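Local structure of polymerase subunit PA (Dhori virus, 4CGS) at residues 59-64 / 72-77; 90-95 / 135-140; 111-116 / 121-126. The protein probably binds RNA as part of the viral polymerase, this chain being the N-terminal domain, the region corresponding to the cap-snatching domain of orthomyxovirus polymerases. All blocks are in the same frame, centred on the assembly; numbering follows the deposited sequence.

All three contacts are tied to one mixed sheet and pin other elements to it. Interaction 1 is partly buried and rests on a small van der Waals contact between strand 57-62 and helix 68-78. Interaction 2, also partly buried, instead depends on a single short hydrogen bond joining the end of strand 90-92 to the last turn of helix 132-137. The two touch, since 57-62 and 90-92 are neighbouring strands and the Y60 and Y137 hydroxyls are hydrogen-bonded. Interaction 3 lies at the surface beside the edge strand 119-125, and there water mediates most of the polar contact. Along the chain it is nested inside the loop that interaction 2 closes, and V122 packs against Y137.

Interaction 1 (59-64 / 72-77); sequences RYIVNM and DQEMKR
I61 and E74 meet where strand 57-62 packs against helix 68-78, the helix that follows it in a strand-loop-helix unit and then leads back to the neighbouring antiparallel strand 90-92. A branched aliphatic residue suits this face of the sheet: CG2 of I61 lies 4.1 Å from CG of E74. The glutamate is bent at its second torsion (chi2 -70°), which folds the chain so that CG and CD lie against CG2 and OE1 reaches the CD1 methyl. Glutamate suits a place that is only partly exposed, since its aliphatic part can pack on I61 while the charged group stays at the margin of the contact. E74 is deposited in two conformers, so the carboxylate contact holds for this one alone. Two residues on from I61, the side chain of N63 also points toward the helix and comes near CB of E74, touching A71 as well.

I61 on the strand and N63 just beyond its end thus face helix 68-78, whereas V62 turns to Y42 of helix 31-44 and Y60 packs on L90. Backbone hydrogen bonds of I61 with L91 and of N63 with D89 hold this stretch beside strand 90-92, and on the helix the bond from K76 N to D72 O, 2.9 Å long, belongs to the regular i to i+4 ladder. Across the contact, OE1 of E74 stands 3.7 Å from the CD1 methyl of I61.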
loop_
_atom_site.group_PDB
_atom_site.type_symbol
_atom_site.label_atom_id
_atom_site.label_comp_id
_atom_site.label_asym_id
_atom_site.label_seq_id
_atom_site.Cartn_x
_atom_site.Cartn_y
_atom_site.Cartn_z
ATOM N N ARG A 59 2.091 7.889 14.195
ATOM C CA ARG A 59 2.497 6.516 14.503
ATOM C C ARG A 59 3.418 5.945 13.467
ATOM O O ARG A 59 4.244 5.107 13.757
ATOM C CB ARG A 59 1.283 5.670 14.731
ATOM C CG ARG A 59 1.560 4.194 14.930
ATOM C CD ARG A 59 0.252 3.497 15.232
ATOM N NE ARG A 59 0.373 2.038 15.135
ATOM C CZ ARG A 59 -0.590 1.149 15.251
ATOM N NH1 ARG A 59 -1.824 1.545 15.363
ATOM N NH2 ARG A 59 -0.308 -0.123 15.081
ATOM N N TYR A 60 3.222 6.334 12.220
ATOM C CA TYR A 60 3.882 5.723 11.089
ATOM C C TYR A 60 4.777 6.663 10.361
ATOM O O TYR A 60 4.487 7.869 10.293
ATOM C CB TYR A 60 2.847 5.235 10.055
ATOM C CG TYR A 60 2.002 4.102 10.571
ATOM C CD1 TYR A 60 2.400 2.763 10.481
ATOM C CD2 TYR A 60 0.777 4.343 11.209
ATOM C CE1 TYR A 60 1.596 1.729 10.939
ATOM C CE2 TYR A 60 -0.027 3.331 11.646
ATOM C CZ TYR A 60 0.372 2.012 11.507
ATOM O OH TYR A 60 -0.487 1.027 11.997
ATOM N N ILE A 61 5.880 6.143 9.860
ATOM C CA ILE A 61 6.693 6.772 8.816
ATOM C C ILE A 61 6.440 6.036 7.526
ATOM O O ILE A 61 6.572 4.816 7.487
ATOM C CB ILE A 61 8.199 6.721 9.173
ATOM C CG1 ILE A 61 8.423 7.486 10.500
ATOM C CG2 ILE A 61 9.030 7.293 8.055
ATOM C CD1 ILE A 61 9.853 7.310 11.072
ATOM N N VAL A 62 6.026 6.720 6.483
ATOM C CA VAL A 62 5.806 6.094 5.199
ATOM C C VAL A 62 7.056 6.158 4.408
ATOM O O VAL A 62 7.514 7.257 4.068
ATOM C CB VAL A 62 4.603 6.764 4.403
ATOM C CG1 VAL A 62 4.496 6.147 3.004
ATOM C CG2 VAL A 62 3.268 6.632 5.154
ATOM N N ASN A 63 7.639 5.002 4.073
ATOM C CA ASN A 63 8.856 4.950 3.249
ATOM C C ASN A 63 8.503 4.821 1.756
ATOM O O ASN A 63 9.354 5.113 0.917
ATOM C CB ASN A 63 9.717 3.723 3.646
ATOM C CG ASN A 63 10.342 3.771 4.971
ATOM O OD1 ASN A 63 10.462 2.731 5.623
ATOM N ND2 ASN A 63 10.738 4.954 5.414
ATOM N N MET A 64 7.343 4.306 1.372
ATOM C CA MET A 64 7.036 4.154 -0.020
ATOM C C MET A 64 7.140 5.467 -0.746
ATOM O O MET A 64 6.705 6.513 -0.244
ATOM C CB MET A 64 5.668 3.572 -0.212
ATOM C CG MET A 64 5.346 3.261 -1.620
ATOM S SD MET A 64 3.732 2.431 -1.799
ATOM C CE MET A 64 3.555 2.413 -3.581
ATOM N N ASP A 72 16.495 4.411 4.807
ATOM C CA ASP A 72 17.605 3.938 5.716
ATOM C C ASP A 72 17.958 4.910 6.796
ATOM O O ASP A 72 18.129 4.465 7.920
ATOM C CB ASP A 72 18.846 3.562 4.886
ATOM C CG ASP A 72 19.727 2.574 5.577
ATOM O OD1 ASP A 72 19.226 1.722 6.329
ATOM O OD2 ASP A 72 20.948 2.709 5.400
ATOM N N GLN A 73 18.006 6.223 6.489
ATOM C CA GLN A 73 18.187 7.243 7.528
ATOM C C GLN A 73 17.095 7.105 8.632
ATOM O O GLN A 73 17.388 7.141 9.848
ATOM C CB GLN A 73 18.108 8.636 6.901
ATOM C CG GLN A 73 19.304 9.046 6.028
ATOM C CD GLN A 73 19.068 10.348 5.247
ATOM O OE1 GLN A 73 17.984 10.991 5.364
ATOM N NE2 GLN A 73 20.029 10.689 4.392
ATOM N N GLU A 74 15.841 7.007 8.195
ATOM C CA GLU A 74 14.665 6.871 9.060
ATOM C C GLU A 74 14.822 5.622 9.941
ATOM O O GLU A 74 14.623 5.686 11.179
ATOM C CB GLU A 74 13.368 6.796 8.206
ATOM C CG GLU A 74 13.014 8.087 7.446
ATOM C CD GLU A 74 12.542 9.306 8.275
ATOM O OE1 GLU A 74 12.616 9.304 9.528
ATOM O OE2 GLU A 74 12.082 10.306 7.630
ATOM N N MET A 75 15.159 4.485 9.310
ATOM C CA MET A 75 15.281 3.178 10.045
ATOM C C MET A 75 16.395 3.237 11.097
ATOM O O MET A 75 16.233 2.877 12.206
ATOM C CB MET A 75 15.539 2.034 9.044
ATOM C CG MET A 75 14.214 1.691 8.348
ATOM S SD MET A 75 14.342 0.305 7.202
ATOM C CE MET A 75 15.304 0.958 5.828
ATOM N N LYS A 76 17.544 3.801 10.719
ATOM C CA LYS A 76 18.679 3.968 11.635
ATOM C C LYS A 76 18.297 4.902 12.794
ATOM O O LYS A 76 18.606 4.580 13.960
ATOM C CB LYS A 76 19.918 4.463 10.918
ATOM C CG LYS A 76 20.571 3.393 10.074
ATOM C CD LYS A 76 21.829 3.916 9.368
ATOM C CE LYS A 76 22.466 2.846 8.487
ATOM N NZ LYS A 76 23.626 2.127 9.103
ATOM N N ARG A 77 17.622 6.014 12.475
ATOM C CA ARG A 77 17.215 7.000 13.506
ATOM C C ARG A 77 16.207 6.351 14.521
ATOM O O ARG A 77 16.254 6.610 15.734
ATOM C CB ARG A 77 16.564 8.220 12.878
ATOM C CG ARG A 77 16.383 9.356 13.898
ATOM C CD ARG A 77 16.091 10.721 13.259
ATOM N NE ARG A 77 15.533 11.653 14.259
ATOM C CZ ARG A 77 16.201 12.537 15.019
ATOM N NH1 ARG A 77 17.526 12.710 14.941
ATOM N NH2 ARG A 77 15.511 13.283 15.870
#

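Interaction 2 (90-95 / 135-140); sequences LLDLKE and REYLDE
The ring of Y137 meets D92 at its edge: OD2 lies in the ring plane and receives the tyrosine hydroxyl, with OH to OD2 only 2.5 Å, a short bond. The carboxylate is turned 64° from the ring, and the hydroxyl approaches OD2 from above the carboxylate plane, 36° out of it. On the opposite face of that plane the turn following the strand supplies two backbone donors to the other oxygen. K94 N lies 3.0 Å from D92 OD1, nearly on the line of its C-O bond, and E95 N, also 3.0 Å from D92 OD1, comes in much more steeply and with an almost straight N-H.

These two bonds make an Asx turn and an Asx motif at the end of strand 90-92, where the chain bends toward strand 97-104; aspartate is short enough to reach back to its own turn while offering its second oxygen to the helix 132-137 side. R59 adds a salt bridge to OD2, and the Y137 hydroxyl is also hydrogen-bonded to that of Y60. With CG anti to the backbone N (chi1 167°), the tyrosine reaches from the last turn of helix 132-137 to the sheet, touching V99 on the way.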
loop_
_atom_site.group_PDB
_atom_site.type_symbol
_atom_site.label_atom_id
_atom_site.label_comp_id
_atom_site.label_asym_id
_atom_site.label_seq_id
_atom_site.Cartn_x
_atom_site.Cartn_y
_atom_site.Cartn_z
ATOM N N LEU A 90 6.033 1.032 5.459
ATOM C CA LEU A 90 5.858 1.887 6.591
ATOM C C LEU A 90 6.691 1.379 7.792
ATOM O O LEU A 90 6.952 0.192 7.915
ATOM C CB LEU A 90 4.390 2.037 7.074
ATOM C CG LEU A 90 3.286 2.318 6.087
ATOM C CD1 LEU A 90 2.724 1.027 5.487
ATOM C CD2 LEU A 90 2.192 3.181 6.709
ATOM N N LEU A 91 7.094 2.287 8.682
ATOM C CA LEU A 91 7.567 1.965 9.987
ATOM C C LEU A 91 6.445 2.248 10.994
ATOM O O LEU A 91 5.931 3.359 11.002
ATOM C CB LEU A 91 8.821 2.724 10.313
ATOM C CG LEU A 91 10.010 2.660 9.389
ATOM C CD1 LEU A 91 11.164 3.476 9.951
ATOM C CD2 LEU A 91 10.374 1.205 9.070
ATOM N N ASP A 92 6.083 1.260 11.831
ATOM C CA ASP A 92 5.079 1.410 12.837
ATOM C C ASP A 92 5.840 1.681 14.144
ATOM O O ASP A 92 6.480 0.776 14.692
ATOM C CB ASP A 92 4.278 0.134 12.939
ATOM C CG ASP A 92 3.231 0.167 14.024
ATOM O OD1 ASP A 92 3.255 1.016 14.922
ATOM O OD2 ASP A 92 2.313 -0.714 13.983
ATOM N N LEU A 93 5.826 2.935 14.592
ATOM C CA LEU A 93 6.624 3.332 15.744
ATOM C C LEU A 93 5.993 2.899 17.079
ATOM O O LEU A 93 6.643 2.900 18.167
ATOM C CB LEU A 93 6.847 4.825 15.703
ATOM C CG LEU A 93 7.436 5.404 14.406
ATOM C CD1 LEU A 93 7.719 6.900 14.533
ATOM C CD2 LEU A 93 8.706 4.620 14.065
ATOM N N LYS A 94 4.725 2.534 17.050
ATOM C CA LYS A 94 4.024 2.010 18.282
ATOM C C LYS A 94 4.424 0.594 18.500
ATOM O O LYS A 94 4.903 0.248 19.604
ATOM C CB LYS A 94 2.531 2.201 18.152
ATOM C CG LYS A 94 1.774 1.570 19.279
ATOM C CD LYS A 94 0.289 1.629 18.986
ATOM C CE LYS A 94 -0.531 0.960 20.062
ATOM N NZ LYS A 94 -1.932 0.946 19.607
ATOM N N GLU A 95 4.220 -0.228 17.506
ATOM C CA GLU A 95 4.480 -1.673 17.599
ATOM C C GLU A 95 5.954 -2.030 17.345
ATOM O O GLU A 95 6.368 -3.169 17.639
ATOM C CB GLU A 95 3.540 -2.453 16.664
ATOM C CG GLU A 95 2.076 -2.292 17.028
ATOM C CD GLU A 95 1.731 -2.752 18.410
ATOM O OE1 GLU A 95 2.445 -3.626 18.911
ATOM O OE2 GLU A 95 0.742 -2.233 18.959
ATOM N N ARG A 135 -6.295 -8.256 9.281
ATOM C CA ARG A 135 -7.475 -7.851 10.059
ATOM C C ARG A 135 -7.199 -7.721 11.536
ATOM O O ARG A 135 -7.849 -6.946 12.221
ATOM C CB ARG A 135 -8.633 -8.887 9.865
ATOM C CG ARG A 135 -9.036 -9.089 8.452
ATOM C CD ARG A 135 -10.186 -10.033 8.437
ATOM N NE ARG A 135 -10.011 -11.377 8.906
ATOM C CZ ARG A 135 -10.064 -12.499 8.168
ATOM N NH1 ARG A 135 -9.983 -12.526 6.837
ATOM N NH2 ARG A 135 -10.091 -13.665 8.838
ATOM N N GLU A 136 -6.261 -8.512 12.056
ATOM C CA GLU A 136 -5.939 -8.447 13.441
ATOM C C GLU A 136 -4.986 -7.321 13.764
ATOM O O GLU A 136 -5.072 -6.712 14.826
ATOM C CB GLU A 136 -5.315 -9.783 13.873
ATOM C CG GLU A 136 -4.820 -9.808 15.293
ATOM C CD GLU A 136 -5.925 -9.726 16.346
ATOM O OE1 GLU A 136 -6.990 -10.368 16.146
ATOM O OE2 GLU A 136 -5.705 -9.012 17.376
ATOM N N TYR A 137 -4.072 -7.044 12.830
ATOM C CA TYR A 137 -3.093 -5.990 12.992
ATOM C C TYR A 137 -3.755 -4.626 12.935
ATOM O O TYR A 137 -3.499 -3.764 13.761
ATOM C CB TYR A 137 -1.978 -6.086 11.948
ATOM C CG TYR A 137 -1.141 -4.854 11.891
ATOM C CD1 TYR A 137 -0.255 -4.556 12.915
ATOM C CD2 TYR A 137 -1.232 -3.985 10.870
ATOM C CE1 TYR A 137 0.517 -3.414 12.856
ATOM C CE2 TYR A 137 -0.473 -2.826 10.812
ATOM C CZ TYR A 137 0.393 -2.545 11.806
ATOM O OH TYR A 137 1.087 -1.338 11.841
ATOM N N LEU A 138 -4.556 -4.388 11.893
ATOM C CA LEU A 138 -5.220 -3.098 11.680
ATOM C C LEU A 138 -6.377 -2.923 12.705
ATOM O O LEU A 138 -7.083 -3.879 13.036
ATOM C CB LEU A 138 -5.754 -2.973 10.243
ATOM C CG LEU A 138 -4.707 -2.955 9.145
ATOM C CD1 LEU A 138 -5.478 -2.898 7.833
ATOM C CD2 LEU A 138 -3.764 -1.772 9.253
ATOM N N ASP A 139 -6.529 -1.690 13.190
ATOM C CA ASP A 139 -7.628 -1.370 14.090
ATOM C C ASP A 139 -8.900 -1.143 13.309
ATOM O O ASP A 139 -8.875 -1.074 12.064
ATOM C CB ASP A 139 -7.268 -0.297 15.071
ATOM C CG ASP A 139 -7.227 1.065 14.572
ATOM O OD1 ASP A 139 -7.745 1.365 13.524
ATOM O OD2 ASP A 139 -6.690 1.900 15.412
ATOM N N GLU A 140 -10.033 -0.957 13.987
ATOM C CA GLU A 140 -11.309 -0.912 13.270
ATOM C C GLU A 140 -11.340 0.286 12.309
ATOM O O GLU A 140 -11.857 0.165 11.195
ATOM C CB GLU A 140 -12.451 -0.875 14.273
ATOM C CG GLU A 140 -13.801 -1.017 13.625
ATOM C CD GLU A 140 -14.992 -0.975 14.584
ATOM O OE1 GLU A 140 -14.781 -0.687 15.744
ATOM O OE2 GLU A 140 -16.132 -1.190 14.146
#

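Interaction 3 (111-116 / 121-126); sequences TDYQTA and FVRVSL
The irregular segment 111-116 runs antiparallel to strand 121-125 at a distance too great for strand pairing, with D112 CA 7.7 Å from R123 CA, and side chains and water fill the interval. R123 does most of the bridging. Its chain is extended from CG to NE, carrying the guanidinium to the backbone of 111-113. There T111 O lies over one face of the group and 3.4 Å from R123 CD. The Y113 ring stands almost upright to the guanidinium, planes 85° apart, and presents its edge, CD2 being 4.1 Å from R123 NH2; this is not a cation-pi stack. R123 is deposited in two conformers, and these details describe one.

Arginine suits the place because its three nitrogens can be bonded in different directions: NE directly to Y104 OH, NH1 and NH2 through water. D112 OD1 is too far for a salt bridge, so a water takes over: it accepts from R123 NH1 and donates to D112 OD1 at 2.6 Å and to F121 O at 2.7 Å. A second water accepts from R123 NH2 at 2.7 Å, makes a weak bond to Q114 O, and lies over a face of the F121 ring, offset toward its rim. A third joins T115 OG1 to F121 N. T115 packs beside F121, but its methyl is modelled implausibly near the ring, so the detail of that pair is doubtful.

D112 OD1 is also hydrogen-bonded to S131 OG, and OD2 to I133 N near the start of helix 132-137; Y104 and Y100, the latter stacked with F121, both belong to adjacent strand 97-104; V122, pointing away from the loop, packs on V99 of that strand and on Y137 of the helix.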
loop_
_atom_site.group_PDB
_atom_site.type_symbol
_atom_site.label_atom_id
_atom_site.label_comp_id
_atom_site.label_asym_id
_atom_site.label_seq_id
_atom_site.Cartn_x
_atom_site.Cartn_y
_atom_site.Cartn_z
ATOM N N THR A 111 -3.768 -15.100 1.510
ATOM C CA THR A 111 -3.194 -16.030 2.476
ATOM C C THR A 111 -1.959 -15.435 3.181
ATOM O O THR A 111 -1.094 -14.816 2.528
ATOM C CB THR A 111 -2.758 -17.316 1.755
ATOM O OG1 THR A 111 -3.846 -17.834 0.956
ATOM C CG2 THR A 111 -2.260 -18.471 2.800
ATOM N N ASP A 112 -1.860 -15.635 4.480
ATOM C CA ASP A 112 -0.692 -15.248 5.251
ATOM C C ASP A 112 0.382 -16.308 5.185
ATOM O O ASP A 112 0.134 -17.502 5.316
ATOM C CB ASP A 112 -1.042 -14.927 6.705
ATOM C CG ASP A 112 -2.010 -13.774 6.805
ATOM O OD1 ASP A 112 -1.697 -12.690 6.250
ATOM O OD2 ASP A 112 -3.090 -13.955 7.428
ATOM N N TYR A 113 1.610 -15.831 5.029
ATOM C CA TYR A 113 2.809 -16.651 5.030
ATOM C C TYR A 113 3.778 -16.035 6.010
ATOM O O TYR A 113 3.730 -14.812 6.224
ATOM C CB TYR A 113 3.391 -16.804 3.627
ATOM C CG TYR A 113 2.485 -17.560 2.665
ATOM C CD1 TYR A 113 2.253 -18.924 2.818
ATOM C CD2 TYR A 113 1.811 -16.888 1.607
ATOM C CE1 TYR A 113 1.372 -19.583 1.979
ATOM C CE2 TYR A 113 0.989 -17.590 0.725
ATOM C CZ TYR A 113 0.765 -18.934 0.956
ATOM O OH TYR A 113 -0.093 -19.658 0.154
ATOM N N GLN A 114 4.711 -16.826 6.524
ATOM C CA GLN A 114 5.688 -16.414 7.554
ATOM C C GLN A 114 6.433 -15.092 7.230
ATOM O O GLN A 114 6.782 -14.806 6.069
ATOM C CB GLN A 114 6.766 -17.518 7.679
ATOM C CG GLN A 114 7.694 -17.384 8.866
ATOM C CD GLN A 114 8.941 -18.346 8.888
ATOM O OE1 GLN A 114 9.354 -18.984 7.885
ATOM N NE2 GLN A 114 9.549 -18.431 10.042
ATOM N N THR A 115 6.557 -14.281 8.268
ATOM C CA THR A 115 7.397 -13.092 8.253
ATOM C C THR A 115 8.324 -13.154 9.477
ATOM O O THR A 115 8.113 -13.976 10.355
ATOM C CB THR A 115 6.530 -11.792 8.204
ATOM O OG1 THR A 115 5.766 -11.716 9.402
ATOM C CG2 THR A 115 5.595 -11.817 6.968
ATOM N N ALA A 116 9.303 -12.247 9.568
ATOM C CA ALA A 116 10.156 -12.094 10.703
ATOM C C ALA A 116 9.375 -11.497 11.877
ATOM O O ALA A 116 8.303 -10.937 11.677
ATOM C CB ALA A 116 11.322 -11.210 10.332
ATOM N N PHE A 121 3.041 -8.012 7.334
ATOM C CA PHE A 121 2.662 -7.938 5.935
ATOM C C PHE A 121 1.132 -7.736 5.843
ATOM O O PHE A 121 0.373 -8.653 5.963
ATOM C CB PHE A 121 3.085 -9.229 5.204
ATOM C CG PHE A 121 4.576 -9.316 4.812
ATOM C CD1 PHE A 121 5.530 -9.405 5.811
ATOM C CD2 PHE A 121 5.016 -9.280 3.482
ATOM C CE1 PHE A 121 6.867 -9.518 5.534
ATOM C CE2 PHE A 121 6.369 -9.329 3.210
ATOM C CZ PHE A 121 7.292 -9.486 4.244
ATOM N N VAL A 122 0.754 -6.507 5.525
ATOM C CA VAL A 122 -0.649 -6.146 5.210
ATOM C C VAL A 122 -0.935 -6.661 3.831
ATOM O O VAL A 122 -0.260 -6.268 2.828
ATOM C CB VAL A 122 -0.859 -4.619 5.317
ATOM C CG1 VAL A 122 -2.125 -4.173 4.629
ATOM C CG2 VAL A 122 -0.796 -4.185 6.802
ATOM N N ARG A 123 -1.981 -7.496 3.733
ATOM C CA ARG A 123 -2.319 -8.207 2.498
ATOM C C ARG A 123 -3.794 -8.017 2.237
ATOM O O ARG A 123 -4.644 -8.460 3.008
ATOM C CB ARG A 123 -1.988 -9.705 2.549
ATOM C CG ARG A 123 -0.475 -10.028 2.415
ATOM C CD ARG A 123 -0.265 -11.535 2.517
ATOM N NE ARG A 123 1.017 -12.009 1.937
ATOM C CZ ARG A 123 2.039 -12.569 2.610
ATOM N NH1 ARG A 123 1.985 -12.715 3.947
ATOM N NH2 ARG A 123 3.108 -13.046 1.926
ATOM N N VAL A 124 -4.102 -7.252 1.193
ATOM C CA VAL A 124 -5.477 -6.862 0.886
ATOM C C VAL A 124 -5.770 -7.148 -0.548
ATOM O O VAL A 124 -4.898 -7.021 -1.433
ATOM C CB VAL A 124 -5.723 -5.380 1.224
ATOM C CG1 VAL A 124 -5.539 -5.061 2.706
ATOM C CG2 VAL A 124 -4.890 -4.411 0.403
ATOM N N SER A 125 -7.039 -7.435 -0.867
ATOM C CA SER A 125 -7.477 -7.656 -2.256
ATOM C C SER A 125 -8.110 -6.431 -2.798
ATOM O O SER A 125 -8.617 -5.568 -2.085
ATOM C CB SER A 125 -8.436 -8.822 -2.376
ATOM O OG SER A 125 -9.750 -8.442 -1.966
ATOM N N LEU A 126 -8.164 -6.353 -4.131
ATOM C CA LEU A 126 -8.813 -5.231 -4.788
ATOM C C LEU A 126 -10.292 -5.121 -4.390
ATOM O O LEU A 126 -10.856 -4.037 -4.362
ATOM C CB LEU A 126 -8.671 -5.276 -6.345
ATOM C CG LEU A 126 -7.316 -5.075 -7.042
ATOM C CD1 LEU A 126 -7.383 -5.379 -8.550
ATOM C CD2 LEU A 126 -6.676 -3.714 -6.770
HETATM O O HOH W 1 0.555 -11.367 6.309
HETATM O O HOH W 2 5.326 -13.262 3.476
HETATM O O HOH W 3 2.801 -10.616 8.720
#